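Local coordinates for protein nudix Hydrolase, RenU (Mycolicibacterium smegmatis, PDB 6UUF) that probably hydrolyses nucleoside diphosphate-linked substrates, perhaps NADH among them, as a magnesium-dependent enzyme of the Nudix family, at residues A70-A75 and E84-R89; T94-G99 and Q104-T109. The protein carries 3 engineered substitutions. All coordinates share one frame; numbering follows the deposited sequence.

Both contacts use strand 87-98, and they follow one another along the chain, with centres about 20 Å apart. Contact 1 lies at the strand's beginning, where Val72 of helix 67-79 packs on Leu86 and Val88; no hydrogen bond crosses, and the interface is small and near the surface. Contact 2 takes up the far part of the same strand and pairs it with strand 104-113, so its chemistry is mainly that of backbone hydrogen bonds, and it buries about four times as much area. It is partly buried, its Thr94-Thr109 end touching helix 144-158, while Glu96 and Gln104 are exposed. One contact sets a helix on the sheet; the other builds the sheet.

Contact 1 of 2, residues A70-A75 and E84-R89; sequences AAVRAA and EQLTVR. Engineered in segment 70-75: Ala74 (natural residue Glu).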
ATOM      1  N   ALA A  70     -10.256  -1.043  -3.046  1.00 31.90           N
ATOM      2  CA  ALA A  70      -9.451  -2.247  -2.996  1.00 31.79           C
ATOM      3  C   ALA A  70      -8.440  -2.149  -1.857  1.00 33.36           C
ATOM      4  O   ALA A  70      -8.277  -3.093  -1.117  1.00 36.84           O
ATOM      5  CB  ALA A  70      -8.738  -2.500  -4.302  1.00 32.26           C
ATOM      6  N   ALA A  71      -7.800  -0.993  -1.708  1.00 30.92           N
ATOM      7  CA  ALA A  71      -6.754  -0.796  -0.705  1.00 29.15           C
ATOM      8  C   ALA A  71      -7.315  -0.806   0.728  1.00 31.64           C
ATOM      9  O   ALA A  71      -6.709  -1.313   1.649  1.00 33.33           O
ATOM     10  CB  ALA A  71      -6.004   0.492  -0.973  1.00 26.99           C
ATOM     11  N   VAL A  72      -8.477  -0.242   0.904  1.00 32.83           N
ATOM     12  CA  VAL A  72      -9.127  -0.224   2.197  1.00 34.19           C
ATOM     13  C   VAL A  72      -9.547  -1.645   2.563  1.00 34.48           C
ATOM     14  O   VAL A  72      -9.304  -2.074   3.698  1.00 32.24           O
ATOM     15  CB  VAL A  72     -10.292   0.779   2.186  1.00 34.50           C
ATOM     16  CG1 VAL A  72     -11.124   0.684   3.448  1.00 36.27           C
ATOM     17  CG2 VAL A  72      -9.734   2.175   2.050  1.00 33.76           C
ATOM     18  N   ARG A  73     -10.107  -2.384   1.602  1.00 37.21           N
ATOM     19  CA  ARG A  73     -10.504  -3.802   1.833  1.00 37.36           C
ATOM     20  C   ARG A  73      -9.286  -4.668   2.189  1.00 40.56           C
ATOM     21  O   ARG A  73      -9.372  -5.496   3.108  1.00 39.18           O
ATOM     22  CB  ARG A  73     -11.292  -4.414   0.657  1.00 38.46           C
ATOM     23  CG  ARG A  73     -11.269  -5.958   0.593  1.00 40.78           C
ATOM     24  CD  ARG A  73     -11.982  -6.610  -0.615  1.00 44.69           C
ATOM     25  NE  ARG A  73     -11.447  -6.216  -1.936  1.00 41.35           N
ATOM     26  CZ  ARG A  73     -10.339  -6.691  -2.495  1.00 47.00           C
ATOM     27  NH1 ARG A  73      -9.569  -7.589  -1.870  1.00 55.49           N
ATOM     28  NH2 ARG A  73      -9.960  -6.233  -3.676  1.00 47.09           N
ATOM     29  N   ALA A  74      -8.174  -4.475   1.461  1.00 35.81           N
ATOM     30  CA  ALA A  74      -6.933  -5.166   1.729  1.00 37.02           C
ATOM     31  C   ALA A  74      -6.410  -4.850   3.117  1.00 37.26           C
ATOM     32  O   ALA A  74      -5.983  -5.731   3.814  1.00 39.58           O
ATOM     33  CB  ALA A  74      -5.884  -4.796   0.696  1.00 39.94           C
ATOM     34  N   ALA A  75      -6.448  -3.587   3.517  1.00 37.47           N
ATOM     35  CA  ALA A  75      -6.027  -3.200   4.868  1.00 39.04           C
ATOM     36  C   ALA A  75      -6.887  -3.812   5.991  1.00 41.61           C
ATOM     37  O   ALA A  75      -6.361  -4.180   7.062  1.00 41.00           O
ATOM     38  CB  ALA A  75      -6.017  -1.688   4.991  1.00 36.96           C
ATOM     39  N   GLU A  84     -14.177   2.947   8.911  1.00 45.88           N
ATOM     40  CA  GLU A  84     -14.688   4.170   9.556  1.00 57.36           C
ATOM     41  C   GLU A  84     -13.617   4.930  10.338  1.00 54.68           C
ATOM     42  O   GLU A  84     -13.759   6.133  10.566  1.00 57.66           O
ATOM     43  CB  GLU A  84     -15.932   3.888  10.425  1.00 64.45           C
ATOM     44  CG  GLU A  84     -15.705   3.007  11.644  1.00 73.20           C
ATOM     45  CD  GLU A  84     -15.074   3.722  12.829  1.00 83.38           C
ATOM     46  OE1 GLU A  84     -14.449   3.007  13.640  1.00 91.81           O
ATOM     47  OE2 GLU A  84     -15.188   4.972  12.965  1.00 85.92           O
ATOM     48  N   GLN A  85     -12.550   4.234  10.738  1.00 50.32           N
ATOM     49  CA  GLN A  85     -11.417   4.874  11.413  1.00 47.74           C
ATOM     50  C   GLN A  85     -10.356   5.457  10.485  1.00 45.59           C
ATOM     51  O   GLN A  85      -9.292   5.859  10.961  1.00 42.50           O
ATOM     52  CB  GLN A  85     -10.768   3.901  12.374  1.00 49.19           C
ATOM     53  CG  GLN A  85     -11.400   3.939  13.745  1.00 56.10           C
ATOM     54  CD  GLN A  85     -11.232   2.636  14.470  1.00 58.40           C
ATOM     55  OE1 GLN A  85     -10.138   2.059  14.494  1.00 57.82           O
ATOM     56  NE2 GLN A  85     -12.317   2.153  15.069  1.00 65.32           N
ATOM     57  N   LEU A  86     -10.610   5.524   9.182  1.00 40.52           N
ATOM     58  CA  LEU A  86      -9.621   6.142   8.317  1.00 45.17           C
ATOM     59  C   LEU A  86     -10.263   7.055   7.295  1.00 41.60           C
ATOM     60  O   LEU A  86     -11.467   7.000   7.090  1.00 45.74           O
ATOM     61  CB  LEU A  86      -8.751   5.069   7.664  1.00 47.14           C
ATOM     62  CG  LEU A  86      -9.438   3.955   6.856  1.00 48.50           C
ATOM     63  CD1 LEU A  86      -9.781   4.399   5.445  1.00 53.08           C
ATOM     64  CD2 LEU A  86      -8.573   2.713   6.811  1.00 47.40           C
ATOM     65  N   THR A  87      -9.439   7.882   6.662  1.00 34.81           N
ATOM     66  CA  THR A  87      -9.917   8.857   5.686  1.00 36.74           C
ATOM     67  C   THR A  87      -9.029   8.854   4.457  1.00 33.67           C
ATOM     68  O   THR A  87      -7.854   9.179   4.559  1.00 29.82           O
ATOM     69  CB  THR A  87      -9.948  10.262   6.314  1.00 37.17           C
ATOM     70  OG1 THR A  87     -10.849  10.244   7.422  1.00 38.97           O
ATOM     71  CG2 THR A  87     -10.436  11.304   5.308  1.00 37.84           C
ATOM     72  N   VAL A  88      -9.594   8.492   3.304  1.00 30.57           N
ATOM     73  CA  VAL A  88      -8.797   8.360   2.095  1.00 30.39           C
ATOM     74  C   VAL A  88      -8.538   9.757   1.557  1.00 30.78           C
ATOM     75  O   VAL A  88      -9.465  10.578   1.460  1.00 31.08           O
ATOM     76  CB  VAL A  88      -9.495   7.482   1.040  1.00 31.57           C
ATOM     77  CG1 VAL A  88      -8.742   7.527  -0.294  1.00 31.01           C
ATOM     78  CG2 VAL A  88      -9.624   6.039   1.531  1.00 31.20           C
ATOM     79  N   ARG A  89      -7.293  10.037   1.213  1.00 29.57           N
ATOM     80  CA  ARG A  89      -6.889  11.384   0.749  1.00 30.75           C
ATOM     81  C   ARG A  89      -6.761  11.409  -0.774  1.00 31.08           C
ATOM     82  O   ARG A  89      -7.530  12.073  -1.450  1.00 29.83           O
ATOM     83  CB  ARG A  89      -5.590  11.806   1.398  1.00 28.95           C
ATOM     84  CG  ARG A  89      -5.614  11.802   2.915  1.00 32.19           C
ATOM     85  CD  ARG A  89      -6.649  12.744   3.503  1.00 33.18           C
ATOM     86  NE  ARG A  89      -6.495  14.113   2.988  1.00 32.76           N
ATOM     87  CZ  ARG A  89      -5.609  14.998   3.428  1.00 32.44           C
ATOM     88  NH1 ARG A  89      -4.743  14.700   4.399  1.00 33.11           N
ATOM     89  NH2 ARG A  89      -5.577  16.194   2.880  1.00 36.33           N
TER
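Helix-on-sheet packing of a purely aliphatic kind brings Val72, on helix 67-79, against Leu86 and Val88, where the chain enters strand 87-98. It is a small surface contact, in which 111 Å² is buried over both segments. By family and sequence, helix 67-79 is the helix of the Nudix box, in which Ala74 is an engineered replacement of the natural Glu; the contact packs the Val72 side of this helix against the sheet. One methyl of Val72 carries it: CG2 lies 3.9 Å from Val88 CG2 and 4.1 Å from Leu86 CD1, so a single branch touches both residues. Val72 holds CG1 anti to its backbone N (chi1 172°), which leaves CG2 beside that N and directed at the strand. Val88 has the same torsion and likewise offers CG2, so the two valines meet methyl to methyl. Leu86 brings its CD1 obliquely to the same methyl of Val72. The residue types suit the gap: the CA atoms of Val72 and Val88 are 8.6 Å apart, a span that two branched side chains bridge without any polar group to satisfy. Two alanines of the helix rest on the sheet, Ala71 against Ala24 and Val110, and Ala75 against Leu26, while Leu86 continues onto Leu28 of strand 23-31 and Val88 onto Val110 of strand 104-113.

Contact 2 of 2, residues T94-G99 and Q104-T109; sequences TAEVAG and QWTYTT
A classic beta bulge interrupts the antiparallel hairpin of strands 87-98 and 104-113, with Thr94 and Ala95 both set against Tyr107. Tyr107 O accepts from both: Thr94 N at 2.9 Å, nearly in line with the carbonyl, and Ala95 N at a longer 3.3 Å, on a lone pair. Regular pairing follows, Tyr107 N bonding to Ala95 O and Val97 exchanging two bonds with Trp105, its N 2.8 Å from Trp105 O. The hairpin belongs to the mixed sheet of the Nudix domain, where strand 104-113 also runs parallel to strand 23-31. At the bulge, Thr94 OG1 stands between its backbone N and carbonyl carbon (chi1 40°), which brings it to 3.0 Å from Thr109 OG1 in a hydroxyl-hydroxyl hydrogen bond and to 3.2 Å from Tyr107 CD1, at the ring edge. A valine in place of Thr94 would probably leave the Thr109 hydroxyl without this mate, near Leu153 of helix 144-158. Next along the strand, hydrogen-bonded pairing puts Ala95 CB, a lone methyl, 3.9 Å from Tyr107 CB, on the face shared by Val97 and Trp105, whose NE1 bonds to Trp18 O. On the other face, extended Glu96 lays CG alongside Thr106 CG2, 4.1 Å away.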
ATOM      1  N   THR A  94       1.883   4.334  -8.819  1.00 32.17           N
ATOM      2  CA  THR A  94       3.289   4.131  -8.478  1.00 33.82           C
ATOM      3  C   THR A  94       3.985   3.091  -9.341  1.00 38.01           C
ATOM      4  O   THR A  94       5.182   2.913  -9.214  1.00 40.93           O
ATOM      5  CB  THR A  94       3.457   3.762  -6.981  1.00 35.39           C
ATOM      6  OG1 THR A  94       2.419   2.872  -6.571  1.00 39.76           O
ATOM      7  CG2 THR A  94       3.306   5.001  -6.124  1.00 36.48           C
ATOM      8  N   ALA A  95       3.242   2.413 -10.221  1.00 37.20           N
ATOM      9  CA  ALA A  95       3.818   1.470 -11.170  1.00 37.38           C
ATOM     10  C   ALA A  95       2.836   1.209 -12.313  1.00 38.51           C
ATOM     11  O   ALA A  95       1.638   1.057 -12.093  1.00 31.87           O
ATOM     12  CB  ALA A  95       4.200   0.168 -10.478  1.00 38.19           C
ATOM     13  N   GLU A  96       3.377   1.155 -13.520  1.00 39.17           N
ATOM     14  CA  GLU A  96       2.611   1.081 -14.741  1.00 46.10           C
ATOM     15  C   GLU A  96       3.383   0.224 -15.739  1.00 46.47           C
ATOM     16  O   GLU A  96       4.562   0.514 -16.044  1.00 41.19           O
ATOM     17  CB  GLU A  96       2.472   2.491 -15.281  1.00 51.53           C
ATOM     18  CG  GLU A  96       1.489   2.646 -16.402  1.00 59.65           C
ATOM     19  CD  GLU A  96       1.319   4.109 -16.763  1.00 74.68           C
ATOM     20  OE1 GLU A  96       2.348   4.779 -17.045  1.00 81.26           O
ATOM     21  OE2 GLU A  96       0.162   4.591 -16.746  1.00 85.02           O
ATOM     22  N   VAL A  97       2.738  -0.829 -16.236  1.00 42.11           N
ATOM     23  CA  VAL A  97       3.433  -1.780 -17.099  1.00 43.72           C
ATOM     24  C   VAL A  97       2.622  -1.970 -18.334  1.00 40.58           C
ATOM     25  O   VAL A  97       1.435  -2.266 -18.241  1.00 36.23           O
ATOM     26  CB  VAL A  97       3.676  -3.150 -16.428  1.00 41.49           C
ATOM     27  CG1 VAL A  97       4.344  -4.104 -17.383  1.00 42.06           C
ATOM     28  CG2 VAL A  97       4.597  -2.986 -15.234  1.00 44.99           C
ATOM     29  N   ALA A  98       3.278  -1.774 -19.479  1.00 43.00           N
ATOM     30  CA  ALA A  98       2.737  -2.128 -20.769  1.00 46.92           C
ATOM     31  C   ALA A  98       2.626  -3.658 -20.835  1.00 49.82           C
ATOM     32  O   ALA A  98       3.647  -4.341 -20.793  1.00 56.23           O
ATOM     33  CB  ALA A  98       3.636  -1.607 -21.887  1.00 47.85           C
ATOM     34  N   GLY A  99       1.390  -4.164 -20.875  1.00 50.69           N
ATOM     35  CA  GLY A  99       1.106  -5.576 -21.091  1.00 62.51           C
ATOM     36  C   GLY A  99       1.020  -5.933 -22.581  1.00 69.04           C
ATOM     37  O   GLY A  99       0.923  -5.050 -23.443  1.00 80.74           O
ATOM     38  N   GLN A 104      -2.835  -3.591 -19.665  1.00 63.47           N
ATOM     39  CA  GLN A 104      -2.058  -2.809 -18.727  1.00 63.07           C
ATOM     40  C   GLN A 104      -2.097  -3.413 -17.334  1.00 57.05           C
ATOM     41  O   GLN A 104      -3.045  -4.123 -16.948  1.00 59.58           O
ATOM     42  CB  GLN A 104      -2.608  -1.394 -18.662  1.00 64.83           C
ATOM     43  CG  GLN A 104      -1.621  -0.405 -18.079  1.00 71.40           C
ATOM     44  CD  GLN A 104      -1.922   1.003 -18.518  1.00 73.98           C
ATOM     45  OE1 GLN A 104      -3.029   1.484 -18.312  1.00 79.32           O
ATOM     46  NE2 GLN A 104      -0.950   1.667 -19.142  1.00 74.28           N
ATOM     47  N   TRP A 105      -1.047  -3.144 -16.587  1.00 41.72           N
ATOM     48  CA  TRP A 105      -1.036  -3.480 -15.198  1.00 38.42           C
ATOM     49  C   TRP A 105      -0.551  -2.257 -14.454  1.00 35.98           C
ATOM     50  O   TRP A 105       0.438  -1.644 -14.830  1.00 32.46           O
ATOM     51  CB  TRP A 105      -0.093  -4.649 -14.940  1.00 35.40           C
ATOM     52  CG  TRP A 105      -0.266  -5.201 -13.605  1.00 31.08           C
ATOM     53  CD1 TRP A 105      -1.169  -6.145 -13.228  1.00 33.58           C
ATOM     54  CD2 TRP A 105       0.428  -4.818 -12.436  1.00 30.40           C
ATOM     55  NE1 TRP A 105      -1.030  -6.435 -11.895  1.00 32.99           N
ATOM     56  CE2 TRP A 105      -0.052  -5.624 -11.383  1.00 30.59           C
ATOM     57  CE3 TRP A 105       1.456  -3.911 -12.178  1.00 30.66           C
ATOM     58  CZ2 TRP A 105       0.427  -5.523 -10.103  1.00 29.60           C
ATOM     59  CZ3 TRP A 105       1.929  -3.810 -10.914  1.00 29.94           C
ATOM     60  CH2 TRP A 105       1.408  -4.617  -9.873  1.00 30.16           C
ATOM     61  N   THR A 106      -1.225  -1.931 -13.364  1.00 34.76           N
ATOM     62  CA  THR A 106      -0.739  -0.857 -12.515  1.00 34.57           C
ATOM     63  C   THR A 106      -0.825  -1.243 -11.062  1.00 32.13           C
ATOM     64  O   THR A 106      -1.623  -2.131 -10.640  1.00 32.04           O
ATOM     65  CB  THR A 106      -1.618   0.391 -12.708  1.00 35.22           C
ATOM     66  OG1 THR A 106      -2.970   0.013 -12.451  1.00 33.46           O
ATOM     67  CG2 THR A 106      -1.512   0.940 -14.100  1.00 35.29           C
ATOM     68  N   TYR A 107      -0.028  -0.522 -10.290  1.00 32.40           N
ATOM     69  CA  TYR A 107      -0.115  -0.504  -8.858  1.00 30.40           C
ATOM     70  C   TYR A 107      -0.451   0.926  -8.465  1.00 30.62           C
ATOM     71  O   TYR A 107       0.301   1.870  -8.849  1.00 28.56           O
ATOM     72  CB  TYR A 107       1.232  -0.875  -8.197  1.00 30.44           C
ATOM     73  CG  TYR A 107       1.118  -1.045  -6.700  1.00 30.39           C
ATOM     74  CD1 TYR A 107       1.129   0.047  -5.841  1.00 32.68           C
ATOM     75  CD2 TYR A 107       1.020  -2.307  -6.132  1.00 34.08           C
ATOM     76  CE1 TYR A 107       0.994  -0.105  -4.478  1.00 31.80           C
ATOM     77  CE2 TYR A 107       0.945  -2.476  -4.753  1.00 33.70           C
ATOM     78  CZ  TYR A 107       0.914  -1.376  -3.942  1.00 31.59           C
ATOM     79  OH  TYR A 107       0.810  -1.568  -2.598  1.00 31.57           O
ATOM     80  N   THR A 108      -1.477   1.052  -7.624  1.00 27.23           N
ATOM     81  CA  THR A 108      -1.962   2.319  -7.158  1.00 29.72           C
ATOM     82  C   THR A 108      -1.824   2.405  -5.655  1.00 30.27           C
ATOM     83  O   THR A 108      -2.397   1.603  -4.900  1.00 28.52           O
ATOM     84  CB  THR A 108      -3.424   2.533  -7.540  1.00 31.28           C
ATOM     85  OG1 THR A 108      -3.564   2.510  -8.950  1.00 29.96           O
ATOM     86  CG2 THR A 108      -3.928   3.887  -7.053  1.00 32.97           C
ATOM     87  N   THR A 109      -1.085   3.418  -5.217  1.00 30.13           N
ATOM     88  CA  THR A 109      -0.941   3.722  -3.798  1.00 28.83           C
ATOM     89  C   THR A 109      -2.054   4.672  -3.396  1.00 30.45           C
ATOM     90  O   THR A 109      -2.263   5.734  -4.018  1.00 30.57           O
ATOM     91  CB  THR A 109       0.448   4.346  -3.476  1.00 29.87           C
ATOM     92  OG1 THR A 109       1.467   3.395  -3.778  1.00 28.23           O
ATOM     93  CG2 THR A 109       0.544   4.710  -2.015  1.00 29.19           C
TER